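Long-range contact in ATP-dependent helicase FUN30 (Saccharomyces cerevisiae S288c, PDB 5GN1), which uses ATP hydrolysis to remodel nucleosomes, promoting DNA end resection at double-strand breaks and organising heterochromatin: residues A[228-233]-A[252-257]. Numbering follows the deposited sequence. Where two conformers were deposited one is given.
Sequences KFLRLD and KDIPIF
A chi1 of -145° swings CG of F257 toward strand 229-232, and a chi2 of -39° turns its ring so that CB of L230 lies over one face, 4.1 Å from the ring centroid and offset toward the rim, a CH-pi contact. CE1 of the same ring meets CB of L232 obliquely at 3.6 Å, while the backbone carbonyl carbon of R231 lies near the ring plane, at the edge. F248 of helix 241-250 adds an edge-to-face partner, and L244 also touches F257. An alanine in place of F257 would probably open a gap under L230 CB and beside L232 CB, and leave F248 without its edge-to-face partner. L230 crosses I254 at about a right angle, its CG, anti to the carbonyl carbon (chi1 -60°), 4.1 Å from CG2 of the isoleucine. F229 and I256 pair on the other sheet face, CB to CB, and L222 of helix 212-224 packs against both. The backbones run parallel: L230 N donates to I256 O at 3.0 Å, and that oxygen also receives a CA-H...O contact from F229. Toward the start of both segments, the extended K228 side chain crosses D253 at about a right angle; NZ is modelled as a salt bridge to OD2, at a 2.4 Å too short to be trusted in detail. A water accepts from K228 N and donates to D253 O, joining the two backbones there. Strand 229-232 is an edge strand of the parallel sheet, and helix 241-250 links it to strand 256-260 in a beta-alpha-beta crossover of the C-terminal RecA-like lobe of this SNF2-family ATPase. The exposed K228-D253 pair is thus probably a modest contributor beside the apolar contacts of L230, L232 and F257, which pack against the crossover helix.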
ATOM      1  N   LYS A 228      11.595  15.451  -4.900  1.00 19.90           N
ATOM      2  CA  LYS A 228      11.159  15.946  -3.596  1.00 17.47           C
ATOM      3  C   LYS A 228       9.663  15.717  -3.402  1.00 21.02           C
ATOM      4  O   LYS A 228       8.875  15.756  -4.351  1.00 21.72           O
ATOM      5  CB  LYS A 228      11.465  17.443  -3.436  1.00 23.07           C
ATOM      6  CG  LYS A 228      12.946  17.822  -3.495  1.00 29.36           C
ATOM      7  CD  LYS A 228      13.114  19.361  -3.464  1.00 32.15           C
ATOM      8  CE  LYS A 228      14.520  19.809  -3.875  1.00 34.74           C
ATOM      9  NZ  LYS A 228      14.632  21.316  -4.010  1.00 32.61           N
ATOM     10  N   PHE A 229       9.266  15.488  -2.151  1.00 21.16           N
ATOM     11  CA  PHE A 229       7.872  15.201  -1.859  1.00 20.53           C
ATOM     12  C   PHE A 229       7.538  15.693  -0.457  1.00 20.83           C
ATOM     13  O   PHE A 229       8.423  15.936   0.365  1.00 19.89           O
ATOM     14  CB  PHE A 229       7.575  13.692  -1.982  1.00 19.81           C
ATOM     15  CG  PHE A 229       8.253  12.861  -0.921  1.00 20.91           C
ATOM     16  CD1 PHE A 229       9.551  12.402  -1.108  1.00 23.29           C
ATOM     17  CD2 PHE A 229       7.602  12.573   0.272  1.00 19.80           C
ATOM     18  CE1 PHE A 229      10.193  11.676  -0.124  1.00 22.65           C
ATOM     19  CE2 PHE A 229       8.229  11.835   1.266  1.00 22.58           C
ATOM     20  CZ  PHE A 229       9.530  11.395   1.073  1.00 20.42           C
ATOM     21  N   LEU A 230       6.242  15.847  -0.198  1.00 16.61           N
ATOM     22  CA  LEU A 230       5.693  16.041   1.136  1.00 17.64           C
ATOM     23  C   LEU A 230       4.648  14.968   1.383  1.00 22.76           C
ATOM     24  O   LEU A 230       4.169  14.312   0.445  1.00 19.42           O
ATOM     25  CB  LEU A 230       5.056  17.428   1.298  1.00 22.73           C
ATOM     26  CG  LEU A 230       5.995  18.617   1.079  1.00 20.84           C
ATOM     27  CD1 LEU A 230       5.194  19.855   0.655  1.00 24.15           C
ATOM     28  CD2 LEU A 230       6.820  18.900   2.340  1.00 25.03           C
ATOM     29  N   ARG A 231       4.281  14.804   2.651  1.00 17.29           N
ATOM     30  CA  ARG A 231       3.355  13.748   3.035  1.00 21.43           C
ATOM     31  C   ARG A 231       2.365  14.246   4.075  1.00 18.86           C
ATOM     32  O   ARG A 231       2.731  14.997   4.980  1.00 22.26           O
ATOM     33  CB  ARG A 231       4.120  12.534   3.579  1.00 21.47           C
ATOM     34  CG  ARG A 231       3.259  11.540   4.353  1.00 21.84           C
ATOM     35  CD  ARG A 231       4.042  10.274   4.635  1.00 24.96           C
ATOM     36  NE  ARG A 231       3.241   9.264   5.321  1.00 24.06           N
ATOM     37  CZ  ARG A 231       3.654   8.016   5.525  1.00 22.59           C
ATOM     38  NH1 ARG A 231       4.850   7.646   5.088  1.00 20.20           N
ATOM     39  NH2 ARG A 231       2.886   7.150   6.174  1.00 23.48           N
ATOM     40  N   LEU A 232       1.109  13.818   3.939  1.00 16.49           N
ATOM     41  CA  LEU A 232       0.040  14.174   4.865  1.00 22.26           C
ATOM     42  C   LEU A 232      -0.919  12.999   4.931  1.00 24.17           C
ATOM     43  O   LEU A 232      -1.508  12.627   3.910  1.00 24.70           O
ATOM     44  CB  LEU A 232      -0.699  15.455   4.419  1.00 21.82           C
ATOM     45  CG  LEU A 232      -1.736  16.121   5.348  1.00 23.87           C
ATOM     46  CD1 LEU A 232      -2.038  17.516   4.843  1.00 28.11           C
ATOM     47  CD2 LEU A 232      -3.050  15.337   5.480  1.00 23.52           C
ATOM     48  N   ASP A 233      -1.095  12.428   6.121  1.00 19.98           N
ATOM     49  CA  ASP A 233      -1.986  11.285   6.277  1.00 22.26           C
ATOM     50  C   ASP A 233      -2.823  11.490   7.536  1.00 27.47           C
ATOM     51  O   ASP A 233      -2.837  12.571   8.133  1.00 24.18           O
ATOM     52  CB  ASP A 233      -1.181   9.971   6.275  1.00 22.35           C
ATOM     53  CG  ASP A 233      -0.079   9.926   7.335  1.00 26.10           C
ATOM     54  OD1 ASP A 233      -0.272  10.448   8.445  1.00 28.93           O
ATOM     55  OD2 ASP A 233       1.001   9.364   7.056  1.00 27.99           O
ATOM     56  N   LYS A 252       8.196  25.606  -5.917  1.00 19.30           N
ATOM     57  CA  LYS A 252       7.979  25.034  -7.243  0.53 23.85           C
ATOM     58  C   LYS A 252       8.807  23.776  -7.477  1.00 25.14           C
ATOM     59  O   LYS A 252       8.512  23.011  -8.406  1.00 20.50           O
ATOM     60  CB  LYS A 252       8.305  26.069  -8.325  0.53 24.81           C
ATOM     61  CG  LYS A 252       7.314  27.218  -8.432  0.53 27.08           C
ATOM     62  CD  LYS A 252       5.957  26.748  -8.932  0.53 28.23           C
ATOM     63  CE  LYS A 252       4.994  27.921  -9.038  0.53 29.62           C
ATOM     64  NZ  LYS A 252       3.586  27.485  -8.908  0.53 29.06           N
ATOM     65  N   ASP A 253       9.842  23.547  -6.667  1.00 23.09           N
ATOM     66  CA  ASP A 253      10.720  22.399  -6.847  1.00 23.24           C
ATOM     67  C   ASP A 253      10.282  21.172  -6.049  1.00 23.53           C
ATOM     68  O   ASP A 253      11.059  20.214  -5.944  1.00 23.73           O
ATOM     69  CB  ASP A 253      12.155  22.777  -6.465  1.00 25.59           C
ATOM     70  CG  ASP A 253      13.193  21.831  -7.056  1.00 23.31           C
ATOM     71  OD1 ASP A 253      13.034  21.409  -8.226  1.00 26.83           O
ATOM     72  OD2 ASP A 253      14.181  21.525  -6.344  1.00 27.20           O
ATOM     73  N   ILE A 254       9.083  21.184  -5.464  1.00 21.44           N
ATOM     74  CA  ILE A 254       8.538  20.002  -4.795  1.00 17.69           C
ATOM     75  C   ILE A 254       7.384  19.488  -5.643  1.00 18.05           C
ATOM     76  O   ILE A 254       6.263  20.007  -5.541  1.00 17.37           O
ATOM     77  CB  ILE A 254       8.059  20.298  -3.367  1.00 17.02           C
ATOM     78  CG1 ILE A 254       9.165  20.943  -2.535  1.00 25.50           C
ATOM     79  CG2 ILE A 254       7.617  19.000  -2.672  1.00 17.51           C
ATOM     80  CD1 ILE A 254       8.790  21.093  -1.045  1.00 20.22           C
ATOM     81  N   PRO A 255       7.598  18.476  -6.484  1.00 19.04           N
ATOM     82  CA  PRO A 255       6.551  18.112  -7.447  1.00 19.93           C
ATOM     83  C   PRO A 255       5.452  17.235  -6.873  1.00 20.24           C
ATOM     84  O   PRO A 255       4.384  17.143  -7.496  1.00 19.21           O
ATOM     85  CB  PRO A 255       7.332  17.382  -8.548  1.00 17.97           C
ATOM     86  CG  PRO A 255       8.514  16.771  -7.799  1.00 19.49           C
ATOM     87  CD  PRO A 255       8.883  17.817  -6.778  1.00 19.22           C
ATOM     88  N   ILE A 256       5.661  16.603  -5.714  1.00 16.46           N
ATOM     89  CA  ILE A 256       4.838  15.472  -5.280  1.00 18.83           C
ATOM     90  C   ILE A 256       4.335  15.688  -3.862  1.00 19.56           C
ATOM     91  O   ILE A 256       5.112  16.040  -2.966  1.00 16.27           O
ATOM     92  CB  ILE A 256       5.605  14.141  -5.345  1.00 17.81           C
ATOM     93  CG1 ILE A 256       6.050  13.854  -6.770  1.00 18.92           C
ATOM     94  CG2 ILE A 256       4.725  12.986  -4.826  1.00 16.30           C
ATOM     95  CD1 ILE A 256       6.833  12.571  -6.882  1.00 17.19           C
ATOM     96  N   PHE A 257       3.044  15.430  -3.659  1.00 15.99           N
ATOM     97  CA  PHE A 257       2.412  15.330  -2.346  1.00 17.55           C
ATOM     98  C   PHE A 257       1.823  13.927  -2.245  1.00 19.67           C
ATOM     99  O   PHE A 257       0.992  13.549  -3.076  1.00 18.65           O
ATOM    100  CB  PHE A 257       1.308  16.380  -2.194  1.00 14.91           C
ATOM    101  CG  PHE A 257       1.175  16.945  -0.806  1.00 19.49           C
ATOM    102  CD1 PHE A 257       1.316  16.142   0.304  1.00 22.27           C
ATOM    103  CD2 PHE A 257       0.919  18.298  -0.616  1.00 21.73           C
ATOM    104  CE1 PHE A 257       1.187  16.682   1.591  1.00 23.86           C
ATOM    105  CE2 PHE A 257       0.790  18.831   0.660  1.00 22.62           C
ATOM    106  CZ  PHE A 257       0.929  18.017   1.760  1.00 21.04           C
TER
HETATM  107  O   HOH W   1      12.202  17.553  -6.826  1.00 22.59           O